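PDB 3UQZ: DNA processing protein DprA from Streptococcus pneumoniae, which binds single-stranded DNA cooperatively, shields it from nucleases and helps load the recombinase RecA onto it during natural transformation. Local coordinates for residues A[142-155]-A[174-188]. Residues are numbered along the deposited sequence; the frame is centred on the assembly and turned at random.
Sequences LAKGIDTAAHMAAL and PKANKRLQDYIGNDH. With SO4 (sulfate ion), chain E.
Asn177 reaches across to the start of helix 146-157, giving one amide N-H to the loop before it and the other to its first turn. ND2 gives one bond to Leu142 O (2.8 Å), which lies in the amide plane although ND2 itself stands above the carbonyl plane, and a straighter one (159°) to Thr148 OG1 at 3.0 Å. The threonine hydroxyl donates in turn to Ala143 O; chi1 of -56° sets OG1 beside the backbone N, facing that carbonyl, and turns CG2 toward Leu180. Both helices flank neighbouring parallel strands, 137-140 and 161-164, of the Rossmann-like sheet, their axes 11.9 Å apart and inclined at 45°. Leu180 is a knob in a hole formed by Thr148, His151, Met152 and Leu155. Its CG is anti to the backbone N, and the two methyls part, CD1 meeting Leu155 CD1 and CD2 meeting Leu142 CD1. The other methyl of Leu142 rests against the aliphatic part of Gln181, whose amide NE2 is bonded to Val171 O. Nearer the sheet, Ile184 CD1 stands over one face of the His151 ring, shifted toward its rim, in a CH-pi contact. Toward the C-terminal ends of both segments, Leu155 CD2 lies at the edge of the Tyr183 ring.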
loop_
_atom_site.group_PDB
_atom_site.type_symbol
_atom_site.label_atom_id
_atom_site.label_comp_id
_atom_site.label_asym_id
_atom_site.label_seq_id
_atom_site.Cartn_x
_atom_site.Cartn_y
_atom_site.Cartn_z
ATOM N N LEU A 142 -24.964 -6.875 -1.991
ATOM C CA LEU A 142 -25.501 -8.226 -1.735
ATOM C C LEU A 142 -24.900 -9.371 -2.580
ATOM O O LEU A 142 -25.428 -10.482 -2.562
ATOM C CB LEU A 142 -27.040 -8.196 -1.840
ATOM C CG LEU A 142 -27.893 -8.828 -0.757
ATOM C CD1 LEU A 142 -27.190 -8.919 0.587
ATOM C CD2 LEU A 142 -29.162 -8.059 -0.616
ATOM N N ALA A 143 -23.788 -9.115 -3.292
ATOM C CA ALA A 143 -23.086 -10.118 -4.097
ATOM C C ALA A 143 -22.400 -11.124 -3.170
ATOM O O ALA A 143 -22.157 -10.823 -1.989
ATOM C CB ALA A 143 -22.037 -9.443 -4.963
ATOM N N LYS A 144 -22.070 -12.313 -3.701
ATOM C CA LYS A 144 -21.357 -13.290 -2.891
ATOM C C LYS A 144 -19.921 -12.813 -2.677
ATOM O O LYS A 144 -19.427 -11.990 -3.449
ATOM C CB LYS A 144 -21.447 -14.717 -3.476
ATOM C CG LYS A 144 -20.765 -14.965 -4.814
ATOM C CD LYS A 144 -21.038 -16.397 -5.280
ATOM C CE LYS A 144 -20.481 -16.691 -6.657
ATOM N NZ LYS A 144 -20.952 -18.004 -7.183
ATOM N N GLY A 145 -19.310 -13.241 -1.587
ATOM C CA GLY A 145 -17.941 -12.855 -1.286
ATOM C C GLY A 145 -17.838 -11.681 -0.348
ATOM O O GLY A 145 -18.444 -11.701 0.723
ATOM N N ILE A 146 -17.058 -10.655 -0.751
ATOM C CA ILE A 146 -16.803 -9.435 0.032
ATOM C C ILE A 146 -18.081 -8.694 0.443
ATOM O O ILE A 146 -18.202 -8.312 1.609
ATOM C CB ILE A 146 -15.748 -8.504 -0.645
ATOM C CG1 ILE A 146 -14.369 -9.209 -0.843
ATOM C CG2 ILE A 146 -15.606 -7.137 0.070
ATOM C CD1 ILE A 146 -13.544 -9.554 0.441
ATOM N N ASP A 147 -19.027 -8.514 -0.500
ATOM C CA ASP A 147 -20.293 -7.834 -0.249
ATOM C C ASP A 147 -21.063 -8.521 0.882
ATOM O O ASP A 147 -21.461 -7.845 1.832
ATOM C CB ASP A 147 -21.146 -7.740 -1.530
ATOM C CG ASP A 147 -20.682 -6.768 -2.607
ATOM O OD1 ASP A 147 -19.471 -6.505 -2.690
ATOM O OD2 ASP A 147 -21.526 -6.323 -3.405
ATOM N N THR A 148 -21.202 -9.858 0.823
ATOM C CA THR A 148 -21.897 -10.642 1.856
ATOM C C THR A 148 -21.218 -10.514 3.224
ATOM O O THR A 148 -21.904 -10.338 4.236
ATOM C CB THR A 148 -22.079 -12.095 1.396
ATOM O OG1 THR A 148 -22.773 -12.083 0.147
ATOM C CG2 THR A 148 -22.844 -12.941 2.397
ATOM N N ALA A 149 -19.880 -10.569 3.243
ATOM C CA ALA A 149 -19.084 -10.448 4.462
ATOM C C ALA A 149 -19.218 -9.053 5.068
ATOM O O ALA A 149 -19.200 -8.914 6.288
ATOM C CB ALA A 149 -17.629 -10.755 4.165
ATOM N N ALA A 150 -19.387 -8.028 4.208
ATOM C CA ALA A 150 -19.585 -6.638 4.612
ATOM C C ALA A 150 -20.927 -6.468 5.355
ATOM O O ALA A 150 -20.960 -5.884 6.442
ATOM C CB ALA A 150 -19.528 -5.729 3.398
ATOM N N HIS A 151 -22.015 -7.024 4.779
ATOM C CA HIS A 151 -23.369 -6.978 5.318
ATOM C C HIS A 151 -23.451 -7.729 6.641
ATOM O O HIS A 151 -23.916 -7.166 7.621
ATOM C CB HIS A 151 -24.371 -7.560 4.308
ATOM C CG HIS A 151 -24.641 -6.677 3.125
ATOM N ND1 HIS A 151 -24.506 -7.141 1.833
ATOM C CD2 HIS A 151 -25.080 -5.399 3.080
ATOM C CE1 HIS A 151 -24.855 -6.136 1.054
ATOM N NE2 HIS A 151 -25.197 -5.065 1.758
HETATM N N MSE A 152 -22.948 -8.977 6.687
HETATM C CA MSE A 152 -22.942 -9.802 7.899
HETATM C C MSE A 152 -22.138 -9.207 9.058
HETATM O O MSE A 152 -22.566 -9.314 10.209
HETATM C CB MSE A 152 -22.537 -11.244 7.585
HETATM C CG MSE A 152 -23.578 -11.963 6.742
HETATM SE SE MSE A 152 -23.027 -13.701 6.159
HETATM C CE MSE A 152 -23.057 -14.458 7.864
ATOM N N ALA A 153 -21.024 -8.539 8.756
ATOM C CA ALA A 153 -20.195 -7.879 9.760
ATOM C C ALA A 153 -20.916 -6.678 10.396
ATOM O O ALA A 153 -20.782 -6.453 11.602
ATOM C CB ALA A 153 -18.876 -7.446 9.150
ATOM N N ALA A 154 -21.693 -5.932 9.593
ATOM C CA ALA A 154 -22.492 -4.797 10.046
ATOM C C ALA A 154 -23.571 -5.311 10.993
ATOM O O ALA A 154 -23.712 -4.790 12.099
ATOM C CB ALA A 154 -23.130 -4.092 8.854
ATOM N N LEU A 155 -24.262 -6.386 10.590
ATOM C CA LEU A 155 -25.349 -7.025 11.340
ATOM C C LEU A 155 -24.900 -7.580 12.681
ATOM O O LEU A 155 -25.530 -7.292 13.701
ATOM C CB LEU A 155 -26.039 -8.106 10.496
ATOM C CG LEU A 155 -26.729 -7.625 9.214
ATOM C CD1 LEU A 155 -27.333 -8.778 8.464
ATOM C CD2 LEU A 155 -27.776 -6.598 9.499
ATOM N N PRO A 174 -27.308 -13.252 -5.563
ATOM C CA PRO A 174 -27.356 -14.705 -5.831
ATOM C C PRO A 174 -28.497 -15.405 -5.079
ATOM O O PRO A 174 -28.974 -14.877 -4.067
ATOM C CB PRO A 174 -25.964 -15.179 -5.396
ATOM C CG PRO A 174 -25.525 -14.197 -4.351
ATOM C CD PRO A 174 -26.137 -12.883 -4.735
ATOM N N LYS A 175 -28.953 -16.576 -5.582
ATOM C CA LYS A 175 -30.048 -17.344 -4.963
ATOM C C LYS A 175 -29.788 -17.707 -3.505
ATOM O O LYS A 175 -30.720 -17.664 -2.707
ATOM C CB LYS A 175 -30.444 -18.586 -5.784
ATOM C CG LYS A 175 -30.912 -18.294 -7.231
ATOM C CD LYS A 175 -32.446 -18.366 -7.473
ATOM C CE LYS A 175 -32.822 -18.260 -8.939
ATOM N NZ LYS A 175 -32.559 -19.522 -9.684
ATOM N N ALA A 176 -28.525 -17.987 -3.142
ATOM C CA ALA A 176 -28.115 -18.360 -1.780
ATOM C C ALA A 176 -28.309 -17.248 -0.753
ATOM O O ALA A 176 -28.419 -17.537 0.444
ATOM C CB ALA A 176 -26.670 -18.824 -1.776
ATOM N N ASN A 177 -28.364 -15.982 -1.215
ATOM C CA ASN A 177 -28.522 -14.818 -0.342
ATOM C C ASN A 177 -29.964 -14.392 -0.095
ATOM O O ASN A 177 -30.167 -13.328 0.491
ATOM C CB ASN A 177 -27.693 -13.650 -0.864
ATOM C CG ASN A 177 -26.236 -13.717 -0.503
ATOM O OD1 ASN A 177 -25.778 -14.601 0.245
ATOM N ND2 ASN A 177 -25.484 -12.743 -0.996
ATOM N N LYS A 178 -30.962 -15.217 -0.503
ATOM C CA LYS A 178 -32.378 -14.885 -0.324
ATOM C C LYS A 178 -32.715 -14.440 1.095
ATOM O O LYS A 178 -33.231 -13.338 1.260
ATOM C CB LYS A 178 -33.306 -16.011 -0.786
ATOM C CG LYS A 178 -34.783 -15.637 -0.681
ATOM C CD LYS A 178 -35.711 -16.807 -0.913
ATOM C CE LYS A 178 -37.054 -16.620 -0.254
ATOM N NZ LYS A 178 -37.881 -15.601 -0.932
ATOM N N ARG A 179 -32.380 -15.264 2.106
ATOM C CA ARG A 179 -32.649 -14.985 3.522
ATOM C C ARG A 179 -32.054 -13.678 3.998
ATOM O O ARG A 179 -32.721 -12.952 4.744
ATOM C CB ARG A 179 -32.221 -16.157 4.440
ATOM C CG ARG A 179 -33.020 -17.446 4.240
ATOM C CD ARG A 179 -34.257 -17.489 5.086
ATOM N NE ARG A 179 -34.956 -18.763 4.937
ATOM C CZ ARG A 179 -35.984 -18.965 4.121
ATOM N NH1 ARG A 179 -36.446 -17.982 3.361
ATOM N NH2 ARG A 179 -36.562 -20.156 4.066
ATOM N N LEU A 180 -30.814 -13.369 3.559
ATOM C CA LEU A 180 -30.108 -12.124 3.887
ATOM C C LEU A 180 -30.789 -10.920 3.221
ATOM O O LEU A 180 -30.945 -9.896 3.879
ATOM C CB LEU A 180 -28.616 -12.220 3.510
ATOM C CG LEU A 180 -27.685 -11.071 3.929
ATOM C CD1 LEU A 180 -27.595 -10.953 5.439
ATOM C CD2 LEU A 180 -26.311 -11.270 3.356
ATOM N N GLN A 181 -31.234 -11.055 1.950
ATOM C CA GLN A 181 -31.938 -9.984 1.230
ATOM C C GLN A 181 -33.289 -9.706 1.897
ATOM O O GLN A 181 -33.653 -8.539 2.089
ATOM C CB GLN A 181 -32.123 -10.330 -0.267
ATOM C CG GLN A 181 -32.628 -9.142 -1.092
ATOM C CD GLN A 181 -32.767 -9.426 -2.558
ATOM O OE1 GLN A 181 -31.843 -9.909 -3.213
ATOM N NE2 GLN A 181 -33.922 -9.093 -3.110
ATOM N N ASP A 182 -34.018 -10.783 2.251
ATOM C CA ASP A 182 -35.315 -10.708 2.921
ATOM C C ASP A 182 -35.190 -10.013 4.267
ATOM O O ASP A 182 -36.015 -9.146 4.566
ATOM C CB ASP A 182 -35.929 -12.106 3.097
ATOM C CG ASP A 182 -36.683 -12.632 1.892
ATOM O OD1 ASP A 182 -37.355 -11.824 1.208
ATOM O OD2 ASP A 182 -36.677 -13.859 1.682
ATOM N N TYR A 183 -34.146 -10.363 5.053
ATOM C CA TYR A 183 -33.898 -9.772 6.366
ATOM C C TYR A 183 -33.514 -8.305 6.267
ATOM O O TYR A 183 -34.032 -7.500 7.043
ATOM C CB TYR A 183 -32.856 -10.577 7.180
ATOM C CG TYR A 183 -32.504 -9.903 8.485
ATOM C CD1 TYR A 183 -33.427 -9.838 9.526
ATOM C CD2 TYR A 183 -31.297 -9.224 8.640
ATOM C CE1 TYR A 183 -33.137 -9.153 10.706
ATOM C CE2 TYR A 183 -30.993 -8.541 9.818
ATOM C CZ TYR A 183 -31.910 -8.526 10.857
ATOM O OH TYR A 183 -31.638 -7.839 12.015
ATOM N N ILE A 184 -32.590 -7.964 5.335
ATOM C CA ILE A 184 -32.162 -6.587 5.105
ATOM C C ILE A 184 -33.387 -5.759 4.697
ATOM O O ILE A 184 -33.540 -4.644 5.176
ATOM C CB ILE A 184 -30.938 -6.475 4.146
ATOM C CG1 ILE A 184 -29.664 -7.034 4.809
ATOM C CG2 ILE A 184 -30.702 -5.022 3.652
ATOM C CD1 ILE A 184 -28.544 -7.345 3.816
ATOM N N GLY A 185 -34.296 -6.351 3.931
ATOM C CA GLY A 185 -35.547 -5.705 3.545
ATOM C C GLY A 185 -36.498 -5.490 4.704
ATOM O O GLY A 185 -37.271 -4.537 4.691
ATOM N N ASN A 186 -36.434 -6.359 5.725
ATOM C CA ASN A 186 -37.264 -6.275 6.930
ATOM C C ASN A 186 -36.781 -5.192 7.904
ATOM O O ASN A 186 -37.511 -4.233 8.174
ATOM C CB ASN A 186 -37.285 -7.616 7.671
ATOM C CG ASN A 186 -37.987 -8.733 6.970
ATOM O OD1 ASN A 186 -39.083 -8.562 6.420
ATOM N ND2 ASN A 186 -37.399 -9.930 7.050
ATOM N N ASP A 187 -35.579 -5.381 8.463
ATOM C CA ASP A 187 -35.010 -4.520 9.489
ATOM C C ASP A 187 -34.165 -3.340 9.038
ATOM O O ASP A 187 -33.999 -2.404 9.824
ATOM C CB ASP A 187 -34.216 -5.376 10.493
ATOM C CG ASP A 187 -35.047 -6.310 11.357
ATOM O OD1 ASP A 187 -36.215 -6.572 10.997
ATOM O OD2 ASP A 187 -34.518 -6.794 12.382
ATOM N N HIS A 188 -33.615 -3.386 7.800
ATOM C CA HIS A 188 -32.711 -2.377 7.232
ATOM C C HIS A 188 -33.316 -1.734 5.972
ATOM O O HIS A 188 -34.500 -1.424 5.991
ATOM C CB HIS A 188 -31.337 -3.034 6.977
ATOM C CG HIS A 188 -30.737 -3.613 8.217
ATOM N ND1 HIS A 188 -29.841 -2.895 8.978
ATOM C CD2 HIS A 188 -31.009 -4.782 8.844
ATOM C CE1 HIS A 188 -29.579 -3.651 10.034
ATOM N NE2 HIS A 188 -30.265 -4.794 10.001
HETATM S S SO4 E . -39.865 -19.408 2.051
HETATM O O1 SO4 E . -39.234 -18.081 1.910
HETATM O O2 SO4 E . -41.156 -19.277 2.715
HETATM O O3 SO4 E . -40.075 -19.990 0.729
HETATM O O4 SO4 E . -38.982 -20.307 2.810
#